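Local coordinates for protein 2-C-methyl-D-erythritol 4-phosphate cytidylyltransferase (PDB 1VGW) that probably transfers a cytidylyl group from CTP to 2-C-methyl-D-erythritol 4-phosphate, releasing diphosphate, in the non-mevalonate route to isoprenoids, at residues L3-A14 with F44-S58. Numbering follows the deposited sequence.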
ATOM      1  N   LEU B   3     -21.442   1.350 -34.828  1.00 49.88           N
ATOM      2  CA  LEU B   3     -20.454   0.482 -34.240  1.00 49.74           C
ATOM      3  C   LEU B   3     -19.421   1.261 -33.430  1.00 49.21           C
ATOM      4  O   LEU B   3     -18.572   1.975 -33.970  1.00 49.60           O
ATOM      5  CB  LEU B   3     -19.729  -0.375 -35.301  1.00 49.58           C
ATOM      6  CG  LEU B   3     -19.445  -1.804 -34.820  1.00 53.37           C
ATOM      7  CD1 LEU B   3     -20.646  -2.698 -35.228  1.00 58.21           C
ATOM      8  CD2 LEU B   3     -18.158  -2.391 -35.326  1.00 49.50           C
ATOM      9  N   LYS B   4     -19.473   1.124 -32.119  1.00 47.20           N
ATOM     10  CA  LYS B   4     -18.542   1.736 -31.186  1.00 43.39           C
ATOM     11  C   LYS B   4     -17.288   0.862 -30.982  1.00 40.00           C
ATOM     12  O   LYS B   4     -17.291  -0.322 -31.287  1.00 39.81           O
ATOM     13  CB  LYS B   4     -19.219   1.830 -29.814  1.00 46.25           C
ATOM     14  CG  LYS B   4     -18.771   2.975 -28.955  1.00 51.38           C
ATOM     15  CD  LYS B   4     -19.952   3.473 -28.109  1.00 51.77           C
ATOM     16  CE  LYS B   4     -19.396   4.460 -27.051  1.00 55.84           C
ATOM     17  NZ  LYS B   4     -18.864   5.666 -27.763  1.00 52.03           N
ATOM     18  N   ARG B   5     -16.195   1.486 -30.602  1.00 36.90           N
ATOM     19  CA  ARG B   5     -14.964   0.774 -30.207  1.00 34.88           C
ATOM     20  C   ARG B   5     -15.318  -0.071 -28.961  1.00 32.97           C
ATOM     21  O   ARG B   5     -16.055   0.401 -28.095  1.00 26.42           O
ATOM     22  CB  ARG B   5     -13.862   1.810 -29.888  1.00 31.85           C
ATOM     23  CG  ARG B   5     -12.863   1.968 -31.034  1.00 34.96           C
ATOM     24  CD  ARG B   5     -11.799   3.037 -30.867  1.00 31.89           C
ATOM     25  NE  ARG B   5     -12.346   4.337 -30.531  1.00 33.50           N
ATOM     26  CZ  ARG B   5     -12.387   4.949 -29.378  1.00 32.94           C
ATOM     27  NH1 ARG B   5     -11.826   4.369 -28.318  1.00 37.16           N
ATOM     28  NH2 ARG B   5     -12.960   6.126 -29.212  1.00 37.24           N
ATOM     29  N   LYS B   6     -14.891  -1.327 -28.912  1.00 32.91           N
ATOM     30  CA  LYS B   6     -15.227  -2.223 -27.827  1.00 34.73           C
ATOM     31  C   LYS B   6     -14.284  -2.226 -26.630  1.00 34.35           C
ATOM     32  O   LYS B   6     -13.072  -2.007 -26.747  1.00 33.28           O
ATOM     33  CB  LYS B   6     -15.293  -3.673 -28.357  1.00 35.42           C
ATOM     34  CG  LYS B   6     -16.458  -3.931 -29.299  1.00 41.77           C
ATOM     35  CD  LYS B   6     -16.189  -5.295 -29.970  1.00 49.67           C
ATOM     36  CE  LYS B   6     -17.127  -5.542 -31.145  1.00 53.11           C
ATOM     37  NZ  LYS B   6     -16.521  -6.594 -32.057  1.00 57.60           N
ATOM     38  N   ASN B   7     -14.866  -2.635 -25.494  1.00 32.45           N
ATOM     39  CA  ASN B   7     -14.113  -2.770 -24.228  1.00 29.11           C
ATOM     40  C   ASN B   7     -14.118  -4.242 -23.802  1.00 28.79           C
ATOM     41  O   ASN B   7     -15.213  -4.744 -23.456  1.00 26.87           O
ATOM     42  CB  ASN B   7     -14.794  -1.922 -23.163  1.00 27.06           C
ATOM     43  CG  ASN B   7     -14.472  -0.452 -23.372  1.00 31.69           C
ATOM     44  OD1 ASN B   7     -13.290  -0.124 -23.529  1.00 31.86           O
ATOM     45  ND2 ASN B   7     -15.492   0.377 -23.343  1.00 33.00           N
ATOM     46  N   ILE B   8     -12.978  -4.907 -23.897  1.00 26.25           N
ATOM     47  CA  ILE B   8     -12.874  -6.322 -23.564  1.00 27.97           C
ATOM     48  C   ILE B   8     -11.981  -6.643 -22.368  1.00 28.15           C
ATOM     49  O   ILE B   8     -10.758  -6.396 -22.386  1.00 27.12           O
ATOM     50  CB  ILE B   8     -12.346  -7.107 -24.788  1.00 26.21           C
ATOM     51  CG1 ILE B   8     -13.219  -6.832 -26.036  1.00 22.93           C
ATOM     52  CG2 ILE B   8     -12.272  -8.598 -24.549  1.00 22.41           C
ATOM     53  CD1 ILE B   8     -12.493  -7.205 -27.313  1.00 16.87           C
ATOM     54  N   ALA B   9     -12.521  -7.266 -21.323  1.00 28.38           N
ATOM     55  CA  ALA B   9     -11.706  -7.636 -20.140  1.00 26.81           C
ATOM     56  C   ALA B   9     -10.936  -8.922 -20.358  1.00 26.01           C
ATOM     57  O   ALA B   9     -11.497  -9.905 -20.915  1.00 25.46           O
ATOM     58  CB  ALA B   9     -12.564  -7.794 -18.893  1.00 26.82           C
ATOM     59  N   LEU B  10      -9.645  -8.918 -20.023  1.00 23.45           N
ATOM     60  CA  LEU B  10      -8.856 -10.180 -20.183  1.00 25.04           C
ATOM     61  C   LEU B  10      -8.205 -10.487 -18.814  1.00 26.21           C
ATOM     62  O   LEU B  10      -7.539  -9.656 -18.182  1.00 24.47           O
ATOM     63  CB  LEU B  10      -7.847 -10.079 -21.292  1.00 22.25           C
ATOM     64  CG  LEU B  10      -6.824 -11.134 -21.560  1.00 25.79           C
ATOM     65  CD1 LEU B  10      -7.463 -12.426 -22.078  1.00 22.25           C
ATOM     66  CD2 LEU B  10      -5.752 -10.713 -22.594  1.00 22.51           C
ATOM     67  N   ILE B  11      -8.458 -11.686 -18.316  1.00 28.35           N
ATOM     68  CA  ILE B  11      -8.008 -12.101 -16.963  1.00 28.70           C
ATOM     69  C   ILE B  11      -7.152 -13.350 -17.035  1.00 28.78           C
ATOM     70  O   ILE B  11      -7.628 -14.437 -17.367  1.00 29.55           O
ATOM     71  CB  ILE B  11      -9.287 -12.400 -16.109  1.00 35.31           C
ATOM     72  CG1 ILE B  11     -10.054 -11.089 -15.846  1.00 33.01           C
ATOM     73  CG2 ILE B  11      -8.915 -13.064 -14.776  1.00 32.11           C
ATOM     74  CD1 ILE B  11     -11.393 -11.268 -15.212  1.00 35.68           C
ATOM     75  N   PRO B  12      -5.838 -13.186 -16.952  1.00 28.14           N
ATOM     76  CA  PRO B  12      -4.906 -14.306 -16.999  1.00 31.11           C
ATOM     77  C   PRO B  12      -4.944 -15.050 -15.653  1.00 32.27           C
ATOM     78  O   PRO B  12      -4.570 -14.451 -14.645  1.00 31.20           O
ATOM     79  CB  PRO B  12      -3.572 -13.622 -17.208  1.00 29.91           C
ATOM     80  CG  PRO B  12      -3.708 -12.274 -16.589  1.00 29.02           C
ATOM     81  CD  PRO B  12      -5.165 -11.956 -16.496  1.00 28.66           C
ATOM     82  N   ALA B  13      -5.490 -16.254 -15.643  1.00 33.32           N
ATOM     83  CA  ALA B  13      -5.607 -16.999 -14.392  1.00 38.82           C
ATOM     84  C   ALA B  13      -5.010 -18.386 -14.445  1.00 42.32           C
ATOM     85  O   ALA B  13      -5.480 -19.240 -13.683  1.00 47.23           O
ATOM     86  CB  ALA B  13      -7.110 -17.093 -14.010  1.00 30.90           C
ATOM     87  N   ALA B  14      -4.029 -18.681 -15.288  1.00 44.85           N
ATOM     88  CA  ALA B  14      -3.429 -19.998 -15.389  1.00 46.47           C
ATOM     89  C   ALA B  14      -2.385 -20.238 -14.274  1.00 47.30           C
ATOM     90  O   ALA B  14      -1.480 -21.060 -14.494  1.00 50.13           O
ATOM     91  CB  ALA B  14      -2.764 -20.188 -16.752  1.00 43.20           C
ATOM     92  N   PHE B  44     -17.035  -7.227 -13.779  1.00 34.71           N
ATOM     93  CA  PHE B  44     -17.071  -6.881 -15.184  1.00 36.58           C
ATOM     94  C   PHE B  44     -18.401  -7.204 -15.859  1.00 39.23           C
ATOM     95  O   PHE B  44     -18.956  -6.371 -16.602  1.00 35.84           O
ATOM     96  CB  PHE B  44     -15.922  -7.590 -15.939  1.00 32.59           C
ATOM     97  CG  PHE B  44     -14.563  -7.108 -15.488  1.00 36.95           C
ATOM     98  CD1 PHE B  44     -13.975  -5.981 -16.003  1.00 33.51           C
ATOM     99  CD2 PHE B  44     -13.873  -7.819 -14.500  1.00 36.72           C
ATOM    100  CE1 PHE B  44     -12.753  -5.532 -15.540  1.00 36.80           C
ATOM    101  CE2 PHE B  44     -12.648  -7.391 -14.052  1.00 36.81           C
ATOM    102  CZ  PHE B  44     -12.067  -6.257 -14.574  1.00 38.48           C
ATOM    103  N   GLU B  45     -18.954  -8.401 -15.593  1.00 40.44           N
ATOM    104  CA  GLU B  45     -20.227  -8.802 -16.153  1.00 42.55           C
ATOM    105  C   GLU B  45     -21.357  -7.865 -15.788  1.00 42.76           C
ATOM    106  O   GLU B  45     -22.257  -7.674 -16.630  1.00 41.93           O
ATOM    107  CB  GLU B  45     -20.570 -10.249 -15.851  1.00 46.68           C
ATOM    108  CG  GLU B  45     -19.583 -11.199 -16.584  1.00 50.70           C
ATOM    109  CD  GLU B  45     -20.121 -11.515 -17.974  1.00 51.66           C
ATOM    110  OE1 GLU B  45     -19.398 -11.344 -18.975  1.00 47.23           O
ATOM    111  OE2 GLU B  45     -21.296 -11.950 -18.049  1.00 54.31           O
ATOM    112  N   ARG B  46     -21.285  -7.158 -14.665  1.00 42.12           N
ATOM    113  CA  ARG B  46     -22.329  -6.207 -14.322  1.00 43.64           C
ATOM    114  C   ARG B  46     -22.041  -4.788 -14.761  1.00 43.50           C
ATOM    115  O   ARG B  46     -22.820  -3.857 -14.463  1.00 44.87           O
ATOM    116  CB  ARG B  46     -22.599  -6.242 -12.807  1.00 46.47           C
ATOM    117  CG  ARG B  46     -21.863  -5.220 -11.982  1.00 51.13           C
ATOM    118  CD  ARG B  46     -22.443  -5.127 -10.551  1.00 55.62           C
ATOM    119  NE  ARG B  46     -21.699  -6.014  -9.653  1.00 58.85           N
ATOM    120  CZ  ARG B  46     -21.694  -7.334  -9.688  1.00 59.69           C
ATOM    121  NH1 ARG B  46     -22.417  -8.010 -10.585  1.00 64.36           N
ATOM    122  NH2 ARG B  46     -20.929  -8.022  -8.852  1.00 56.42           N
ATOM    123  N   HIS B  47     -20.909  -4.527 -15.382  1.00 42.24           N
ATOM    124  CA  HIS B  47     -20.535  -3.173 -15.780  1.00 40.40           C
ATOM    125  C   HIS B  47     -20.972  -2.887 -17.199  1.00 40.50           C
ATOM    126  O   HIS B  47     -20.536  -3.543 -18.157  1.00 38.88           O
ATOM    127  CB  HIS B  47     -19.011  -3.013 -15.638  1.00 41.61           C
ATOM    128  CG  HIS B  47     -18.623  -1.578 -15.472  1.00 39.69           C
ATOM    129  ND1 HIS B  47     -18.361  -1.038 -14.225  1.00 39.79           N
ATOM    130  CD2 HIS B  47     -18.492  -0.585 -16.367  1.00 39.06           C
ATOM    131  CE1 HIS B  47     -18.091   0.253 -14.365  1.00 38.90           C
ATOM    132  NE2 HIS B  47     -18.163   0.550 -15.659  1.00 41.74           N
ATOM    133  N   GLU B  48     -21.824  -1.890 -17.355  1.00 41.58           N
ATOM    134  CA  GLU B  48     -22.425  -1.551 -18.627  1.00 45.45           C
ATOM    135  C   GLU B  48     -21.491  -1.310 -19.793  1.00 44.29           C
ATOM    136  O   GLU B  48     -21.756  -1.788 -20.910  1.00 43.40           O
ATOM    137  CB  GLU B  48     -23.383  -0.353 -18.429  1.00 52.64           C
ATOM    138  CG  GLU B  48     -24.369  -0.595 -17.299  1.00 60.30           C
ATOM    139  CD  GLU B  48     -25.432   0.488 -17.196  1.00 66.76           C
ATOM    140  OE1 GLU B  48     -26.560   0.251 -17.694  1.00 68.69           O
ATOM    141  OE2 GLU B  48     -25.160   1.565 -16.618  1.00 68.12           O
ATOM    142  N   ALA B  49     -20.344  -0.676 -19.565  1.00 42.47           N
ATOM    143  CA  ALA B  49     -19.414  -0.348 -20.617  1.00 40.78           C
ATOM    144  C   ALA B  49     -18.535  -1.475 -21.085  1.00 39.49           C
ATOM    145  O   ALA B  49     -17.764  -1.244 -22.032  1.00 41.11           O
ATOM    146  CB  ALA B  49     -18.511   0.821 -20.148  1.00 40.96           C
ATOM    147  N   VAL B  50     -18.567  -2.638 -20.466  1.00 37.82           N
ATOM    148  CA  VAL B  50     -17.701  -3.762 -20.856  1.00 33.75           C
ATOM    149  C   VAL B  50     -18.510  -4.617 -21.793  1.00 34.11           C
ATOM    150  O   VAL B  50     -19.655  -4.911 -21.469  1.00 38.09           O
ATOM    151  CB  VAL B  50     -17.230  -4.538 -19.612  1.00 32.60           C
ATOM    152  CG1 VAL B  50     -16.505  -5.849 -19.921  1.00 27.72           C
ATOM    153  CG2 VAL B  50     -16.296  -3.637 -18.809  1.00 27.10           C
ATOM    154  N   ASP B  51     -17.988  -5.019 -22.925  1.00 33.16           N
ATOM    155  CA  ASP B  51     -18.765  -5.753 -23.908  1.00 30.90           C
ATOM    156  C   ASP B  51     -18.497  -7.243 -23.897  1.00 32.05           C
ATOM    157  O   ASP B  51     -19.245  -8.014 -24.503  1.00 31.69           O
ATOM    158  CB  ASP B  51     -18.392  -5.188 -25.326  1.00 31.72           C
ATOM    159  CG  ASP B  51     -18.558  -3.684 -25.351  1.00 37.32           C
ATOM    160  OD1 ASP B  51     -19.692  -3.198 -25.124  1.00 40.91           O
ATOM    161  OD2 ASP B  51     -17.543  -2.949 -25.479  1.00 37.43           O
ATOM    162  N   LEU B  52     -17.385  -7.680 -23.314  1.00 29.70           N
ATOM    163  CA  LEU B  52     -17.028  -9.078 -23.283  1.00 30.14           C
ATOM    164  C   LEU B  52     -15.973  -9.290 -22.172  1.00 32.24           C
ATOM    165  O   LEU B  52     -15.280  -8.329 -21.782  1.00 29.65           O
ATOM    166  CB  LEU B  52     -16.444  -9.501 -24.636  1.00 31.32           C
ATOM    167  CG  LEU B  52     -16.018 -10.940 -24.835  1.00 33.25           C
ATOM    168  CD1 LEU B  52     -17.212 -11.853 -25.135  1.00 39.32           C
ATOM    169  CD2 LEU B  52     -14.995 -11.118 -25.938  1.00 26.09           C
ATOM    170  N   THR B  53     -15.924 -10.520 -21.679  1.00 30.10           N
ATOM    171  CA  THR B  53     -14.977 -10.911 -20.633  1.00 28.14           C
ATOM    172  C   THR B  53     -14.407 -12.278 -20.969  1.00 28.81           C
ATOM    173  O   THR B  53     -15.118 -13.192 -21.401  1.00 28.02           O
ATOM    174  CB  THR B  53     -15.640 -10.900 -19.255  1.00 29.22           C
ATOM    175  OG1 THR B  53     -16.091  -9.572 -18.972  1.00 26.05           O
ATOM    176  CG2 THR B  53     -14.751 -11.408 -18.154  1.00 25.58           C
ATOM    177  N   VAL B  54     -13.081 -12.383 -20.947  1.00 27.89           N
ATOM    178  CA  VAL B  54     -12.404 -13.635 -21.234  1.00 29.16           C
ATOM    179  C   VAL B  54     -11.442 -13.983 -20.066  1.00 29.28           C
ATOM    180  O   VAL B  54     -10.899 -13.044 -19.490  1.00 28.44           O
ATOM    181  CB  VAL B  54     -11.569 -13.569 -22.514  1.00 30.58           C
ATOM    182  CG1 VAL B  54     -11.015 -14.925 -22.908  1.00 27.52           C
ATOM    183  CG2 VAL B  54     -12.422 -13.020 -23.686  1.00 34.02           C
ATOM    184  N   VAL B  55     -11.349 -15.254 -19.734  1.00 27.99           N
ATOM    185  CA  VAL B  55     -10.494 -15.778 -18.676  1.00 29.36           C
ATOM    186  C   VAL B  55      -9.600 -16.846 -19.313  1.00 28.04           C
ATOM    187  O   VAL B  55     -10.191 -17.642 -20.053  1.00 28.88           O
ATOM    188  CB  VAL B  55     -11.262 -16.508 -17.546  1.00 33.56           C
ATOM    189  CG1 VAL B  55     -10.244 -16.869 -16.435  1.00 31.76           C
ATOM    190  CG2 VAL B  55     -12.359 -15.645 -16.957  1.00 32.70           C
ATOM    191  N   VAL B  56      -8.301 -16.765 -19.153  1.00 28.01           N
ATOM    192  CA  VAL B  56      -7.440 -17.785 -19.761  1.00 31.04           C
ATOM    193  C   VAL B  56      -6.838 -18.666 -18.649  1.00 35.27           C
ATOM    194  O   VAL B  56      -6.158 -18.155 -17.749  1.00 34.91           O
ATOM    195  CB  VAL B  56      -6.295 -17.189 -20.579  1.00 30.30           C
ATOM    196  CG1 VAL B  56      -5.413 -18.307 -21.111  1.00 29.73           C
ATOM    197  CG2 VAL B  56      -6.803 -16.327 -21.732  1.00 31.25           C
ATOM    198  N   VAL B  57      -7.171 -19.953 -18.657  1.00 36.82           N
ATOM    199  CA  VAL B  57      -6.629 -20.862 -17.659  1.00 40.81           C
ATOM    200  C   VAL B  57      -5.706 -21.910 -18.284  1.00 44.89           C
ATOM    201  O   VAL B  57      -5.659 -22.069 -19.502  1.00 44.63           O
ATOM    202  CB  VAL B  57      -7.722 -21.666 -16.932  1.00 36.94           C
ATOM    203  CG1 VAL B  57      -8.614 -20.792 -16.092  1.00 29.26           C
ATOM    204  CG2 VAL B  57      -8.469 -22.494 -17.988  1.00 34.82           C
ATOM    205  N   SER B  58      -5.116 -22.713 -17.394  1.00 48.38           N
ATOM    206  CA  SER B  58      -4.230 -23.805 -17.859  1.00 52.06           C
ATOM    207  C   SER B  58      -5.121 -24.940 -18.340  1.00 54.23           C
ATOM    208  O   SER B  58      -6.255 -25.062 -17.870  1.00 52.99           O
ATOM    209  CB  SER B  58      -3.349 -24.267 -16.707  1.00 55.98           C
ATOM    210  OG  SER B  58      -3.867 -25.434 -16.080  1.00 53.96           O
TER
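One face of the Phe44 ring carries the methyl of Ala9 in a CH-pi contact, CB lying 4.1 Å from the ring centroid and displaced toward CD1. Ile11 CD1 approaches the same ring obliquely, and these two contacts seat the end of helix 36-45 on strand 7-12; His110, outside both segments, makes an edge-to-face pair with the ring. The Asp51 carboxylate takes the backbone N-H of Asn7 on OD2 in a short, nearly straight bond (N to OD2 2.7 Å, 170°). CG of Asp51 stands beside its own N (chi1 -53°), which brings OD2 to Asn7 N, next to the backbone bond from Asp51 N to Asn7 O. The Asn7 amide reaches the turn 47-50, ND2 to Ala49 O 3.1 Å, with that oxygen tilted 16° out of the amide plane. Beyond this, strands 7-12 and 52-56 run parallel, bonded alternately from Ala9 N to Leu52 O (3.0 Å) through to Ala13 N to Val56 O (2.9 Å). Leu10 CD1 meets Val56 CG2 at 4.0 Å on the face covered by helix 84-98; Ile11 and Val55 line the reverse, against Leu41. Strand 7-12, helix 36-45 and strand 52-56 form a beta-alpha-beta unit of the Rossmann-like nucleotidyltransferase core. Carboxylate and amide bonds thus continue the link beyond the regular strand pairing, while the apolar interior rests on methyl and ring packing.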